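Long-range contacts in JSC1_58120g3 ([Leptolyngbya] sp. JSC-1, PDB 6XHG), which binds a linear tetrapyrrole (bilin) in its GAF domain and probably serves as a cyanobacterial photoreceptor of the cyanobacteriochrome type: residues I40-E45 / K139-L144; G79-N84 / C129-I134. All coordinates share one frame; numbering follows the deposited sequence.

Contact 1: residues I40-E45 / K139-L144. With BVX (3-[2-[(~{Z})-[5-[(4-ethenyl-3-methyl-5-oxidanylidene-pyrrol-2-ylidene)methyl]-3-(3-hydroxy-3-oxopropyl)-4-methyl-pyrrol-2-ylidene]methyl]-5-[(~{Z})-(3-ethyl-4-methyl-5-oxidanylidene-pyrrol-2-ylidene)methyl]-4-methyl-1~{H}-pyrrol-3-yl]propanoic acid), chain C.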
loop_
_atom_site.group_PDB
_atom_site.type_symbol
_atom_site.label_atom_id
_atom_site.label_comp_id
_atom_site.label_asym_id
_atom_site.label_seq_id
_atom_site.Cartn_x
_atom_site.Cartn_y
_atom_site.Cartn_z
ATOM N N ILE A 40 5.202 -0.873 4.052
ATOM C CA ILE A 40 5.135 0.570 4.244
ATOM C C ILE A 40 6.292 1.195 3.481
ATOM O O ILE A 40 7.447 0.781 3.642
ATOM C CB ILE A 40 5.174 0.948 5.734
ATOM C CG1 ILE A 40 3.914 0.440 6.437
ATOM C CG2 ILE A 40 5.291 2.452 5.892
ATOM C CD1 ILE A 40 4.046 0.362 7.939
ATOM N N TYR A 41 5.977 2.150 2.613
ATOM C CA TYR A 41 6.941 2.760 1.712
ATOM C C TYR A 41 6.921 4.264 1.942
ATOM O O TYR A 41 5.851 4.872 1.969
ATOM C CB TYR A 41 6.567 2.374 0.275
ATOM C CG TYR A 41 7.214 3.110 -0.869
ATOM C CD1 TYR A 41 6.693 4.314 -1.328
ATOM C CD2 TYR A 41 8.309 2.573 -1.535
ATOM C CE1 TYR A 41 7.262 4.976 -2.395
ATOM C CE2 TYR A 41 8.884 3.228 -2.605
ATOM C CZ TYR A 41 8.355 4.429 -3.031
ATOM O OH TYR A 41 8.921 5.089 -4.096
ATOM N N LYS A 42 8.097 4.858 2.134
ATOM C CA LYS A 42 8.224 6.274 2.458
ATOM C C LYS A 42 8.709 7.040 1.235
ATOM O O LYS A 42 9.720 6.666 0.628
ATOM C CB LYS A 42 9.183 6.474 3.633
ATOM C CG LYS A 42 9.460 7.920 3.998
ATOM C CD LYS A 42 10.330 7.999 5.246
ATOM C CE LYS A 42 10.512 9.433 5.715
ATOM N NZ LYS A 42 11.315 9.504 6.968
ATOM N N PHE A 43 7.986 8.104 0.877
ATOM C CA PHE A 43 8.394 8.974 -0.216
ATOM C C PHE A 43 9.626 9.787 0.164
ATOM O O PHE A 43 9.731 10.302 1.281
ATOM C CB PHE A 43 7.249 9.911 -0.596
ATOM C CG PHE A 43 6.210 9.271 -1.468
ATOM C CD1 PHE A 43 6.568 8.627 -2.641
ATOM C CD2 PHE A 43 4.873 9.301 -1.107
ATOM C CE1 PHE A 43 5.610 8.033 -3.444
ATOM C CE2 PHE A 43 3.909 8.707 -1.904
ATOM C CZ PHE A 43 4.278 8.074 -3.074
ATOM N N ARG A 44 10.565 9.898 -0.774
ATOM C CA ARG A 44 11.589 10.929 -0.710
ATOM C C ARG A 44 11.000 12.271 -1.144
ATOM O O ARG A 44 9.825 12.375 -1.504
ATOM C CB ARG A 44 12.787 10.545 -1.577
ATOM C CG ARG A 44 13.261 9.121 -1.369
ATOM C CD ARG A 44 14.395 8.766 -2.314
ATOM N NE ARG A 44 14.659 7.330 -2.320
ATOM C CZ ARG A 44 15.296 6.690 -3.294
ATOM N NH1 ARG A 44 15.729 7.357 -4.355
ATOM N NH2 ARG A 44 15.487 5.381 -3.211
ATOM N N GLU A 45 11.827 13.319 -1.109
ATOM C CA GLU A 45 11.341 14.651 -1.453
ATOM C C GLU A 45 10.920 14.754 -2.916
ATOM O O GLU A 45 10.110 15.623 -3.254
ATOM C CB GLU A 45 12.404 15.702 -1.115
ATOM C CG GLU A 45 13.815 15.412 -1.618
ATOM C CD GLU A 45 13.971 15.632 -3.108
ATOM O OE1 GLU A 45 13.311 16.548 -3.640
ATOM O OE2 GLU A 45 14.757 14.899 -3.747
ATOM N N LYS A 139 0.006 16.184 4.235
ATOM C CA LYS A 139 1.218 15.987 3.454
ATOM C C LYS A 139 1.319 14.515 3.062
ATOM O O LYS A 139 1.273 13.639 3.927
ATOM C CB LYS A 139 2.456 16.430 4.232
ATOM C CG LYS A 139 3.625 16.762 3.325
ATOM C CD LYS A 139 3.146 17.852 2.354
ATOM C CE LYS A 139 4.248 18.416 1.473
ATOM N NZ LYS A 139 4.779 17.406 0.523
ATOM N N LEU A 140 1.464 14.242 1.770
ATOM C CA LEU A 140 1.635 12.864 1.311
ATOM C C LEU A 140 2.999 12.324 1.736
ATOM O O LEU A 140 4.039 12.794 1.258
ATOM C CB LEU A 140 1.476 12.796 -0.206
ATOM C CG LEU A 140 1.622 11.416 -0.851
ATOM C CD1 LEU A 140 0.619 10.433 -0.263
ATOM C CD2 LEU A 140 1.483 11.504 -2.370
ATOM N N TRP A 141 2.998 11.335 2.636
ATOM C CA TRP A 141 4.189 10.806 3.289
ATOM C C TRP A 141 4.677 9.510 2.653
ATOM O O TRP A 141 5.889 9.290 2.538
ATOM C CB TRP A 141 3.906 10.580 4.781
ATOM C CG TRP A 141 5.065 10.021 5.567
ATOM C CD1 TRP A 141 5.975 10.731 6.297
ATOM C CD2 TRP A 141 5.406 8.637 5.740
ATOM N NE1 TRP A 141 6.874 9.878 6.892
ATOM C CE2 TRP A 141 6.545 8.588 6.568
ATOM C CE3 TRP A 141 4.865 7.436 5.267
ATOM C CZ2 TRP A 141 7.154 7.388 6.933
ATOM C CZ3 TRP A 141 5.471 6.245 5.634
ATOM C CH2 TRP A 141 6.602 6.230 6.456
ATOM N N GLY A 142 3.764 8.647 2.230
ATOM C CA GLY A 142 4.163 7.357 1.711
ATOM C C GLY A 142 2.972 6.557 1.238
ATOM O O GLY A 142 1.894 7.098 0.985
ATOM N N LEU A 143 3.189 5.255 1.121
ATOM C CA LEU A 143 2.205 4.318 0.608
ATOM C C LEU A 143 2.137 3.091 1.503
ATOM O O LEU A 143 3.159 2.617 2.011
ATOM C CB LEU A 143 2.553 3.887 -0.823
ATOM C CG LEU A 143 2.762 4.978 -1.877
ATOM C CD1 LEU A 143 3.345 4.388 -3.164
ATOM C CD2 LEU A 143 1.465 5.723 -2.156
ATOM N N LEU A 144 0.926 2.582 1.697
ATOM C CA LEU A 144 0.708 1.282 2.318
ATOM C C LEU A 144 0.275 0.326 1.220
ATOM O O LEU A 144 -0.746 0.558 0.563
ATOM C CB LEU A 144 -0.349 1.366 3.419
ATOM C CG LEU A 144 -0.821 0.028 3.987
ATOM C CD1 LEU A 144 0.302 -0.661 4.747
ATOM C CD2 LEU A 144 -2.035 0.227 4.882
HETATM C CHA BVX C . 2.052 4.471 -12.067
HETATM N NA BVX C . 3.431 3.398 -10.155
HETATM C C1A BVX C . 2.280 3.857 -10.684
HETATM C C2A BVX C . 1.290 3.688 -9.742
HETATM C C3A BVX C . 1.854 3.130 -8.634
HETATM C C4A BVX C . 3.203 2.949 -8.901
HETATM C CMA BVX C . 1.074 2.788 -7.368
HETATM C CAA BVX C . -0.174 4.088 -9.917
HETATM C CBA BVX C . -0.304 5.540 -9.443
HETATM C CGA BVX C . -1.142 6.371 -10.416
HETATM O O1A BVX C . -1.716 5.817 -11.392
HETATM O O2A BVX C . -1.260 7.612 -10.238
HETATM C CHB BVX C . 4.328 2.362 -8.028
HETATM N NB BVX C . 3.350 0.859 -6.426
HETATM C C1B BVX C . 4.237 1.795 -6.832
HETATM C C2B BVX C . 5.092 2.044 -5.782
HETATM C C3B BVX C . 4.721 1.278 -4.739
HETATM C C4B BVX C . 3.629 0.541 -5.134
HETATM C CMB BVX C . 6.265 3.017 -5.790
HETATM O OB BVX C . 3.032 -0.244 -4.473
HETATM C CAB BVX C . 5.402 1.261 -3.369
HETATM C CBB BVX C . 5.376 0.185 -2.612
HETATM N NC BVX C . 7.137 2.881 -13.246
HETATM C C1C BVX C . 8.428 2.479 -13.081
HETATM C C2C BVX C . 9.042 2.513 -14.307
HETATM C C3C BVX C . 8.140 2.928 -15.214
HETATM C C4C BVX C . 6.953 3.162 -14.556
HETATM C CMC BVX C . 10.497 2.141 -14.597
HETATM O OC BVX C . 8.944 2.155 -12.065
HETATM C CAC BVX C . 8.404 3.105 -16.712
HETATM C CBC BVX C . 8.501 4.564 -17.151
HETATM C CHD BVX C . 5.850 3.577 -15.159
HETATM N ND BVX C . 4.118 3.874 -13.194
HETATM C C1D BVX C . 4.523 3.981 -14.498
HETATM C C2D BVX C . 3.496 4.533 -15.221
HETATM C C3D BVX C . 2.470 4.775 -14.382
HETATM C C4D BVX C . 2.847 4.369 -13.121
HETATM C CMD BVX C . 3.527 4.830 -16.719
HETATM C CAD BVX C . 1.127 5.390 -14.776
HETATM C CBD BVX C . -0.001 4.358 -14.697
HETATM C CGD BVX C . 0.338 3.136 -15.546
HETATM O O1D BVX C . 0.659 3.271 -16.753
HETATM O O2D BVX C . 0.287 1.991 -15.036
HETATM O O HOH W 1 7.449 11.198 2.930
#
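Strands 40-43 and 139-144 run antiparallel, with Y41 and L143 forming a hydrogen-bonded pair through Y41 N to L143 O (2.9 Å) and L143 N to Y41 O (2.8 Å), and F43 N continuing the pattern to W141 O. The two faces of this pairing do different work. On one, the indole of W141 leaves a CB that points away from the neighbouring strand; with CG anti to the backbone N (chi1 179°), the ring turns back, taking I40 CG2 at its edge and the extended chain of K42 over one face. K42 CG lies 4.1 Å from the centroid of the six-membered ring of W141, a CH-pi contact. W141 and G142 together face I134 on the next strand, a classic beta bulge within the antiparallel sheet of the GAF fold. The I40 and L144 side packs against helices 18-33 and 157-178, whereas the opposite face receives the bilin. There Y41 lays one ring face against the vinyl group, Y41 CG standing 3.6 Å from BVX CAB, while its hydroxyl bonds to W68 O. L143 CD1 lies 3.8 Å from Y41 CD1 and also reaches the chromophore. An alanine in place of Y41 is likely to leave the vinyl group without its flat backing and W68 O without this hydroxyl partner. Beside the Y41 ring, F43 CZ approaches L143 CG at 3.6 Å, and F43 CE2 approaches L140 CG.

Contact 2: residues G79-N84 / C129-I134. With BVX (3-[2-[(~{Z})-[5-[(4-ethenyl-3-methyl-5-oxidanylidene-pyrrol-2-ylidene)methyl]-3-(3-hydroxy-3-oxopropyl)-4-methyl-pyrrol-2-ylidene]methyl]-5-[(~{Z})-(3-ethyl-4-methyl-5-oxidanylidene-pyrrol-2-ylidene)methyl]-4-methyl-1~{H}-pyrrol-3-yl]propanoic acid), chain C.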
loop_
_atom_site.group_PDB
_atom_site.type_symbol
_atom_site.label_atom_id
_atom_site.label_comp_id
_atom_site.label_asym_id
_atom_site.label_seq_id
_atom_site.Cartn_x
_atom_site.Cartn_y
_atom_site.Cartn_z
ATOM N N GLY A 79 1.281 11.380 -7.918
ATOM C CA GLY A 79 0.194 10.867 -8.731
ATOM C C GLY A 79 -1.163 10.960 -8.061
ATOM O O GLY A 79 -1.448 11.867 -7.262
ATOM N N ARG A 80 -1.972 9.923 -8.297
ATOM C CA ARG A 80 -3.343 9.906 -7.807
ATOM C C ARG A 80 -3.398 9.917 -6.291
ATOM O O ARG A 80 -4.439 10.260 -5.716
ATOM C CB ARG A 80 -4.049 8.662 -8.351
ATOM C CG ARG A 80 -3.492 7.360 -7.782
ATOM C CD ARG A 80 -4.294 6.144 -8.218
ATOM N NE ARG A 80 -4.227 5.946 -9.663
ATOM C CZ ARG A 80 -5.091 5.219 -10.363
ATOM N NH1 ARG A 80 -6.097 4.609 -9.752
ATOM N NH2 ARG A 80 -4.944 5.097 -11.677
ATOM N N PHE A 81 -2.286 9.592 -5.635
ATOM C CA PHE A 81 -2.290 9.496 -4.187
ATOM C C PHE A 81 -2.403 10.872 -3.555
ATOM O O PHE A 81 -2.758 10.972 -2.375
ATOM C CB PHE A 81 -1.046 8.756 -3.722
ATOM C CG PHE A 81 -0.989 7.350 -4.227
ATOM C CD1 PHE A 81 -1.904 6.407 -3.787
ATOM C CD2 PHE A 81 -0.052 6.980 -5.179
ATOM C CE1 PHE A 81 -1.870 5.117 -4.266
ATOM C CE2 PHE A 81 -0.012 5.692 -5.660
ATOM C CZ PHE A 81 -0.923 4.758 -5.203
ATOM N N GLN A 82 -2.099 11.933 -4.311
ATOM C CA GLN A 82 -2.325 13.268 -3.768
ATOM C C GLN A 82 -3.811 13.523 -3.552
ATOM O O GLN A 82 -4.184 14.338 -2.702
ATOM C CB GLN A 82 -1.722 14.337 -4.682
ATOM C CG GLN A 82 -0.203 14.332 -4.713
ATOM C CD GLN A 82 0.427 14.873 -3.436
ATOM O OE1 GLN A 82 -0.269 15.254 -2.494
ATOM N NE2 GLN A 82 1.754 14.897 -3.400
ATOM N N GLN A 83 -4.667 12.839 -4.313
ATOM C CA GLN A 83 -6.112 12.901 -4.146
ATOM C C GLN A 83 -6.648 11.750 -3.304
ATOM O O GLN A 83 -7.863 11.534 -3.274
ATOM C CB GLN A 83 -6.808 12.918 -5.509
ATOM C CG GLN A 83 -6.680 14.236 -6.263
ATOM C CD GLN A 83 -5.272 14.486 -6.765
ATOM O OE1 GLN A 83 -4.684 13.644 -7.444
ATOM N NE2 GLN A 83 -4.720 15.646 -6.427
ATOM N N ASN A 84 -5.766 11.006 -2.633
ATOM C CA ASN A 84 -6.140 9.827 -1.846
ATOM C C ASN A 84 -6.955 8.843 -2.680
ATOM O O ASN A 84 -7.935 8.252 -2.217
ATOM C CB ASN A 84 -6.897 10.228 -0.578
ATOM C CG ASN A 84 -6.946 9.112 0.450
ATOM O OD1 ASN A 84 -6.178 8.152 0.375
ATOM N ND2 ASN A 84 -7.856 9.229 1.412
ATOM N N CYS A 129 -1.720 -6.171 -6.462
ATOM C CA CYS A 129 -1.384 -5.126 -5.504
ATOM C C CYS A 129 -2.570 -4.229 -5.187
ATOM O O CYS A 129 -3.311 -3.812 -6.083
ATOM C CB CYS A 129 -0.233 -4.256 -6.031
ATOM S SG CYS A 129 -0.540 -3.510 -7.660
ATOM N N ALA A 130 -2.711 -3.897 -3.905
ATOM C CA ALA A 130 -3.617 -2.853 -3.446
ATOM C C ALA A 130 -2.796 -1.831 -2.675
ATOM O O ALA A 130 -2.189 -2.165 -1.650
ATOM C CB ALA A 130 -4.737 -3.429 -2.577
ATOM N N VAL A 131 -2.787 -0.589 -3.155
ATOM C CA VAL A 131 -1.848 0.434 -2.708
ATOM C C VAL A 131 -2.641 1.674 -2.331
ATOM O O VAL A 131 -3.458 2.154 -3.127
ATOM C CB VAL A 131 -0.799 0.775 -3.786
ATOM C CG1 VAL A 131 0.290 1.664 -3.205
ATOM C CG2 VAL A 131 -0.198 -0.493 -4.370
ATOM N N VAL A 132 -2.397 2.202 -1.129
ATOM C CA VAL A 132 -3.122 3.367 -0.639
ATOM C C VAL A 132 -2.135 4.353 -0.029
ATOM O O VAL A 132 -1.031 3.994 0.391
ATOM C CB VAL A 132 -4.212 3.002 0.393
ATOM C CG1 VAL A 132 -5.193 2.001 -0.185
ATOM C CG2 VAL A 132 -3.574 2.463 1.666
ATOM N N ALA A 133 -2.559 5.615 0.010
ATOM C CA ALA A 133 -1.715 6.705 0.476
ATOM C C ALA A 133 -1.625 6.732 1.995
ATOM O O ALA A 133 -2.607 6.481 2.698
ATOM C CB ALA A 133 -2.249 8.043 -0.039
ATOM N N ILE A 134 -0.439 7.047 2.497
ATOM C CA ILE A 134 -0.243 7.398 3.899
ATOM C C ILE A 134 -0.052 8.906 3.967
ATOM O O ILE A 134 0.882 9.450 3.363
ATOM C CB ILE A 134 0.954 6.655 4.513
ATOM C CG1 ILE A 134 0.717 5.144 4.502
ATOM C CG2 ILE A 134 1.205 7.132 5.935
ATOM C CD1 ILE A 134 1.954 4.342 4.822
HETATM C CHA BVX C . 2.052 4.471 -12.067
HETATM N NA BVX C . 3.431 3.398 -10.155
HETATM C C1A BVX C . 2.280 3.857 -10.684
HETATM C C2A BVX C . 1.290 3.688 -9.742
HETATM C C3A BVX C . 1.854 3.130 -8.634
HETATM C C4A BVX C . 3.203 2.949 -8.901
HETATM C CMA BVX C . 1.074 2.788 -7.368
HETATM C CAA BVX C . -0.174 4.088 -9.917
HETATM C CBA BVX C . -0.304 5.540 -9.443
HETATM C CGA BVX C . -1.142 6.371 -10.416
HETATM O O1A BVX C . -1.716 5.817 -11.392
HETATM O O2A BVX C . -1.260 7.612 -10.238
HETATM C CHB BVX C . 4.328 2.362 -8.028
HETATM N NB BVX C . 3.350 0.859 -6.426
HETATM C C1B BVX C . 4.237 1.795 -6.832
HETATM C C2B BVX C . 5.092 2.044 -5.782
HETATM C C3B BVX C . 4.721 1.278 -4.739
HETATM C C4B BVX C . 3.629 0.541 -5.134
HETATM C CMB BVX C . 6.265 3.017 -5.790
HETATM O OB BVX C . 3.032 -0.244 -4.473
HETATM C CAB BVX C . 5.402 1.261 -3.369
HETATM C CBB BVX C . 5.376 0.185 -2.612
HETATM N NC BVX C . 7.137 2.881 -13.246
HETATM C C1C BVX C . 8.428 2.479 -13.081
HETATM C C2C BVX C . 9.042 2.513 -14.307
HETATM C C3C BVX C . 8.140 2.928 -15.214
HETATM C C4C BVX C . 6.953 3.162 -14.556
HETATM C CMC BVX C . 10.497 2.141 -14.597
HETATM O OC BVX C . 8.944 2.155 -12.065
HETATM C CAC BVX C . 8.404 3.105 -16.712
HETATM C CBC BVX C . 8.501 4.564 -17.151
HETATM C CHD BVX C . 5.850 3.577 -15.159
HETATM N ND BVX C . 4.118 3.874 -13.194
HETATM C C1D BVX C . 4.523 3.981 -14.498
HETATM C C2D BVX C . 3.496 4.533 -15.221
HETATM C C3D BVX C . 2.470 4.775 -14.382
HETATM C C4D BVX C . 2.847 4.369 -13.121
HETATM C CMD BVX C . 3.527 4.830 -16.719
HETATM C CAD BVX C . 1.127 5.390 -14.776
HETATM C CBD BVX C . -0.001 4.358 -14.697
HETATM C CGD BVX C . 0.338 3.136 -15.546
HETATM O O1D BVX C . 0.659 3.271 -16.753
HETATM O O2D BVX C . 0.287 1.991 -15.036
HETATM O O HOH W 2 -4.715 6.169 -1.196
#
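This is a buried apolar contact in which F81, on a short 3-10 turn between helix 71-75 and strand 87-89, meets V131 and A133 of strand 128-136, with no direct hydrogen bond across. F81 CB sits 3.9 Å from A133 CB, and at the far end of the ring F81 CZ meets V131 CG1 at the same separation. The ring presents its edge to V131 O, which lies 3.5 Å from F81 CE1; on that rim too, F81 CZ comes within 3.5 Å of the bilin methyl BVX CMA. The phenyl group is thus wedged between sheet and chromophore, an arrangement that fits the GAF fold, where a bilin is held between the central sheet and the loops that cross over it. V131 shares in both roles, its CG2 lying 3.2 Å from the pyrrole carbonyl oxygen BVX OB. Over the centre of one F81 face rests R80 CG, placed between the backbone N and the carbonyl carbon (chi1 67°). From there the arginine chain bends at chi3 and brings its guanidinium edge-on to a bilin propionate, where R80 NH2 makes a weak hydrogen bond to BVX O1A; the backbone amide R80 N gives the same propionate a nearly straight bond, to BVX O2A (3.1 Å, 167°). E96 forms a salt bridge with the same NH2, so the guanidinium is shared between two carboxylates. At the far end of the turn, N84 OD1 lies near A133 CB and accepts a water hydrogen bond.

Contacts 1 and 2, their centres about 10 Å apart, illustrate how a single sheet can bring together distant parts of a chain around a cofactor. Contact 2 is nested within the loop closed by contact 1. Their later segments belong to strands 128-136 and 139-148, which follow each other in sequence and lie side by side in the six-stranded antiparallel sheet; L144 N to V132 O and G142 O to I134 N, at 2.7 and 2.8 Å, are probable hydrogen bonds between them. Contact 1 extends the sheet to strand 37-43, while contact 2 adds the loop 79-84. Both touch the bilin: they meet at its vinyl-bearing terminal ring, and contact 2 reaches on to the neighbouring propionate-bearing pyrrole.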